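Local coordinates for putative dihydrodipicolinate synthase family protein (Coccidioides immitis, PDB 3QFE) that is of unknown function but belongs to the dihydrodipicolinate synthase family, whose members are built on a TIM barrel, at residues 35-40 with 277-282; 107-112 with 139-144. One frame throughout, in Å; residues are numbered along the deposited sequence.

Starting from the N terminus, the chain lays down strand 13-17 and then helix 31-42, whose 35-40 portion waits for its partner until residues 277-282, so contact 1 closes a very long loop. Inside that loop the chain runs through the parallel barrel strands and their helices, and there contact 2 closes a much shorter one: strand 109-112, helix 124-137, then strand 142-146 back alongside. The two never cross, and their nearest atoms stay about 11 Å apart. Contact 2 zips together two adjacent strands of the barrel wall; contact 1 ties the barrel's early outer helix to the helical C-terminal region that follows the last strand.

Contact 1 (35-40 with 277-282); sequences ERYYAY and AGIEDA
I279 is the place to start, because the closest apolar approach in this contact is made by its CD1 methyl. It comes up against the CB of Y37 at 3.6 Å, meeting the root of that side chain and not its ring tip, while CG1 behind it runs past the CB of R36. The Y37 ring points outward from its helix, CG anti to the backbone N (chi1 -179°); it packs edge-to-face with F21, which I279 also touches, and its hydroxyl is hydrogen-bonded to N223. This end is buried.

One turn along helix 31-42, Y40 makes a similar fit. The methyl of A277 lies 3.7 Å from Y40 CB, and A277 CA sits over one face of the ring, 4.0 Å from CD1. Helix 273-276 ends just here in a Schellman motif, G278 taking the positive phi (68°) as the chain turns off. Y40 also touches S318, a residue of the calcium site, and its side chain is about 8 Å from the ion.

The outer side is looser. R36 stretches its chain out from CG to NE over the loop, bringing NH2 to 3.4 Å from G278 O. The arginine was deposited in two conformers, consistent with a mobile end, and E280 OE2 is still 6.8 Å from R36 NH2. Any attraction between those charges would be weak and long-range. What joins the first barrel helix to the C-terminal helical region here is chiefly the apolar contact of I279 and A277 with the two tyrosines, the charged end of R36 lying on the exposed side.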
# COMPACT_ATOMS: atom_id res chain seq x y z
N GLU A 35 -15.80 -4.79 2.09
CA GLU A 35 -15.81 -5.66 0.93
C GLU A 35 -16.18 -4.90 -0.37
O GLU A 35 -15.51 -5.08 -1.40
CB GLU A 35 -16.74 -6.85 1.13
CG GLU A 35 -16.43 -8.00 0.18
CD GLU A 35 -17.51 -9.06 0.14
OE1 GLU A 35 -18.34 -9.07 1.07
OE2 GLU A 35 -17.56 -9.89 -0.80
N ARG A 36 -17.22 -4.06 -0.30
CA ARG A 36 -17.63 -3.22 -1.43
C ARG A 36 -16.48 -2.37 -1.91
O ARG A 36 -16.26 -2.24 -3.12
CB ARG A 36 -18.79 -2.29 -1.05
CG ARG A 36 -20.07 -3.01 -0.79
CD ARG A 36 -21.24 -2.05 -0.67
NE ARG A 36 -22.49 -2.81 -0.56
CZ ARG A 36 -23.68 -2.26 -0.33
NH1 ARG A 36 -24.76 -3.02 -0.25
NH2 ARG A 36 -23.78 -0.94 -0.17
N TYR A 37 -15.73 -1.81 -0.96
CA TYR A 37 -14.67 -0.85 -1.24
C TYR A 37 -13.45 -1.52 -1.87
O TYR A 37 -12.97 -1.07 -2.90
CB TYR A 37 -14.29 -0.12 0.04
CG TYR A 37 -13.20 0.92 -0.13
CD1 TYR A 37 -13.45 2.13 -0.80
CD2 TYR A 37 -11.92 0.69 0.35
CE1 TYR A 37 -12.45 3.09 -0.96
CE2 TYR A 37 -10.91 1.64 0.19
CZ TYR A 37 -11.19 2.84 -0.46
OH TYR A 37 -10.18 3.79 -0.62
N TYR A 38 -12.97 -2.60 -1.26
CA TYR A 38 -11.88 -3.39 -1.83
C TYR A 38 -12.21 -3.87 -3.25
O TYR A 38 -11.34 -3.84 -4.13
CB TYR A 38 -11.63 -4.63 -0.99
CG TYR A 38 -10.94 -4.47 0.37
CD1 TYR A 38 -10.07 -3.44 0.63
CD2 TYR A 38 -11.15 -5.42 1.36
CE1 TYR A 38 -9.44 -3.34 1.87
CE2 TYR A 38 -10.50 -5.35 2.59
CZ TYR A 38 -9.66 -4.30 2.83
OH TYR A 38 -9.04 -4.22 4.05
N ALA A 39 -13.44 -4.34 -3.45
CA ALA A 39 -13.86 -4.86 -4.74
C ALA A 39 -13.83 -3.72 -5.77
O ALA A 39 -13.31 -3.88 -6.87
CB ALA A 39 -15.21 -5.49 -4.64
N TYR A 40 -14.36 -2.56 -5.39
CA TYR A 40 -14.32 -1.41 -6.27
C TYR A 40 -12.88 -1.05 -6.67
O TYR A 40 -12.58 -0.81 -7.86
CB TYR A 40 -14.98 -0.21 -5.61
CG TYR A 40 -15.03 0.98 -6.54
CD1 TYR A 40 -16.02 1.09 -7.51
CD2 TYR A 40 -14.06 1.98 -6.47
CE1 TYR A 40 -16.05 2.16 -8.37
CE2 TYR A 40 -14.07 3.05 -7.34
CZ TYR A 40 -15.07 3.14 -8.28
OH TYR A 40 -15.10 4.20 -9.15
N ALA A 277 -18.18 3.90 -4.91
CA ALA A 277 -18.37 2.49 -4.62
C ALA A 277 -19.76 2.23 -4.00
O ALA A 277 -20.07 1.10 -3.63
CB ALA A 277 -17.26 1.99 -3.69
N GLY A 278 -20.58 3.27 -3.88
CA GLY A 278 -21.93 3.14 -3.34
C GLY A 278 -22.01 2.78 -1.86
O GLY A 278 -22.93 2.08 -1.42
N ILE A 279 -21.05 3.28 -1.08
CA ILE A 279 -21.06 3.06 0.35
C ILE A 279 -21.72 4.28 1.00
O ILE A 279 -21.25 5.41 0.82
CB ILE A 279 -19.63 2.86 0.88
CG1 ILE A 279 -19.06 1.55 0.32
CG2 ILE A 279 -19.59 2.89 2.40
CD1 ILE A 279 -17.53 1.51 0.27
N GLU A 280 -22.82 4.04 1.70
CA GLU A 280 -23.58 5.09 2.39
C GLU A 280 -22.85 5.57 3.67
O GLU A 280 -22.16 4.76 4.33
CB GLU A 280 -24.97 4.57 2.77
CG GLU A 280 -25.95 4.40 1.59
CD GLU A 280 -27.41 4.33 2.04
OE1 GLU A 280 -28.25 5.07 1.45
OE2 GLU A 280 -27.71 3.56 2.99
N ASP A 281 -23.00 6.86 4.01
CA ASP A 281 -22.42 7.43 5.24
C ASP A 281 -20.91 7.17 5.31
O ASP A 281 -20.38 6.87 6.38
CB ASP A 281 -23.05 6.85 6.52
CG ASP A 281 -24.59 6.72 6.46
OD1 ASP A 281 -25.31 7.72 6.15
OD2 ASP A 281 -25.07 5.61 6.79
N ALA A 282 -20.23 7.26 4.17
CA ALA A 282 -18.83 6.85 4.09
C ALA A 282 -17.98 7.70 5.02
O ALA A 282 -17.00 7.21 5.61
CB ALA A 282 -18.31 6.92 2.65

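Contact 2 (107-112 with 139-144)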
# COMPACT_ATOMS: atom_id res chain seq x y z
N ALA A 107 -3.68 -14.23 1.88
CA ALA A 107 -2.68 -13.31 1.28
C ALA A 107 -1.68 -14.03 0.36
O ALA A 107 -1.48 -15.25 0.50
CB ALA A 107 -1.96 -12.54 2.37
N ASN A 108 -1.07 -13.32 -0.61
CA ASN A 108 -0.04 -13.91 -1.49
C ASN A 108 1.37 -13.56 -1.01
O ASN A 108 2.32 -14.33 -1.22
CB ASN A 108 -0.18 -13.45 -2.95
CG ASN A 108 -1.57 -13.64 -3.51
OD1 ASN A 108 -2.32 -12.68 -3.69
ND2 ASN A 108 -1.93 -14.87 -3.79
N TYR A 109 1.48 -12.38 -0.40
CA TYR A 109 2.75 -11.87 0.07
C TYR A 109 2.58 -11.20 1.42
O TYR A 109 1.48 -10.70 1.76
CB TYR A 109 3.29 -10.82 -0.92
CG TYR A 109 3.12 -11.14 -2.39
CD1 TYR A 109 3.93 -12.08 -3.03
CD2 TYR A 109 2.19 -10.48 -3.14
CE1 TYR A 109 3.79 -12.35 -4.38
CE2 TYR A 109 2.04 -10.73 -4.50
CZ TYR A 109 2.83 -11.66 -5.11
OH TYR A 109 2.64 -11.89 -6.46
N VAL A 110 3.66 -11.12 2.18
CA VAL A 110 3.62 -10.36 3.41
C VAL A 110 4.63 -9.24 3.36
O VAL A 110 5.73 -9.41 2.84
CB VAL A 110 3.82 -11.23 4.69
CG1 VAL A 110 2.69 -12.17 4.81
CG2 VAL A 110 5.13 -12.00 4.67
N LEU A 111 4.21 -8.09 3.89
CA LEU A 111 5.01 -6.89 3.89
C LEU A 111 5.52 -6.60 5.31
O LEU A 111 4.73 -6.37 6.23
CB LEU A 111 4.15 -5.77 3.35
CG LEU A 111 4.67 -4.35 3.21
CD1 LEU A 111 5.77 -4.23 2.18
CD2 LEU A 111 3.45 -3.48 2.84
N VAL A 112 6.83 -6.65 5.50
CA VAL A 112 7.43 -6.74 6.83
C VAL A 112 8.30 -5.53 7.21
O VAL A 112 9.36 -5.32 6.63
CB VAL A 112 8.29 -8.07 6.97
CG1 VAL A 112 8.86 -8.26 8.40
CG2 VAL A 112 7.49 -9.31 6.57
N PRO A 139 5.68 -18.82 5.52
CA PRO A 139 5.07 -19.60 4.46
C PRO A 139 4.73 -18.78 3.23
O PRO A 139 4.34 -19.35 2.21
CB PRO A 139 3.79 -20.15 5.10
CG PRO A 139 3.55 -19.32 6.31
CD PRO A 139 4.86 -18.76 6.75
N LEU A 140 4.86 -17.46 3.31
CA LEU A 140 4.58 -16.58 2.18
C LEU A 140 5.84 -15.79 1.79
O LEU A 140 6.69 -15.52 2.63
CB LEU A 140 3.42 -15.61 2.52
CG LEU A 140 1.97 -16.14 2.58
CD1 LEU A 140 1.01 -15.05 3.03
CD2 LEU A 140 1.46 -16.77 1.28
N PRO A 141 5.96 -15.42 0.50
CA PRO A 141 7.10 -14.57 0.09
C PRO A 141 7.10 -13.20 0.81
O PRO A 141 6.04 -12.64 1.07
CB PRO A 141 6.88 -14.39 -1.42
CG PRO A 141 5.99 -15.52 -1.85
CD PRO A 141 5.17 -15.91 -0.64
N VAL A 142 8.29 -12.68 1.09
CA VAL A 142 8.45 -11.52 1.97
C VAL A 142 8.89 -10.25 1.22
O VAL A 142 9.83 -10.27 0.45
CB VAL A 142 9.46 -11.86 3.11
CG1 VAL A 142 9.94 -10.61 3.85
CG2 VAL A 142 8.86 -12.89 4.07
N VAL A 143 8.18 -9.15 1.46
CA VAL A 143 8.60 -7.84 0.97
C VAL A 143 9.04 -6.98 2.17
O VAL A 143 8.27 -6.78 3.12
CB VAL A 143 7.47 -7.13 0.14
CG1 VAL A 143 7.96 -5.78 -0.39
CG2 VAL A 143 7.02 -8.00 -1.02
N ILE A 144 10.28 -6.51 2.11
CA ILE A 144 10.84 -5.65 3.15
C ILE A 144 10.05 -4.36 3.10
O ILE A 144 9.81 -3.82 2.00
CB ILE A 144 12.34 -5.38 2.90
CG1 ILE A 144 13.13 -6.68 3.00
CG2 ILE A 144 12.88 -4.34 3.89
CD1 ILE A 144 14.52 -6.61 2.35
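The forked end of L140 is the bump to look for first. It straddles the carbonyl of A107, with CD2 3.4 Å from A107 O and CD1 close behind, and CD1 also drops into the dip between A107 CB and V110 CG1, touching the latter at 3.8 Å. V110 and L140 cross here at about a right angle. Next along, the ring of P141 tucks in by the N108 carbonyl, with its CB at the edge of the Y109 ring, near the ring plane; the Y109 hydroxyl reaches on to P7 O.

From there the two chains run side by side as neighbouring parallel strands of the TIM barrel, joined by a beta-alpha-beta crossover through helix 124-137, their directions 27° apart. V110 N bonds to P141 O, and V143 then grips the other strand with both its backbone groups: its N to V110 O at 2.8 Å and its O to V112 N at 2.8 Å, each nearly straight.

On the V110 face, toward helix 92-105, V142 spans two valines with its two methyls, CG2 against V110 CG2 and CG1 against V112 CG2, each pair 3.9 Å apart. On the other face, which looks into the barrel, L111 leans its CD1 across onto V143 CG1 at 3.7 Å, and both side chains meet M84 of strand 83-86.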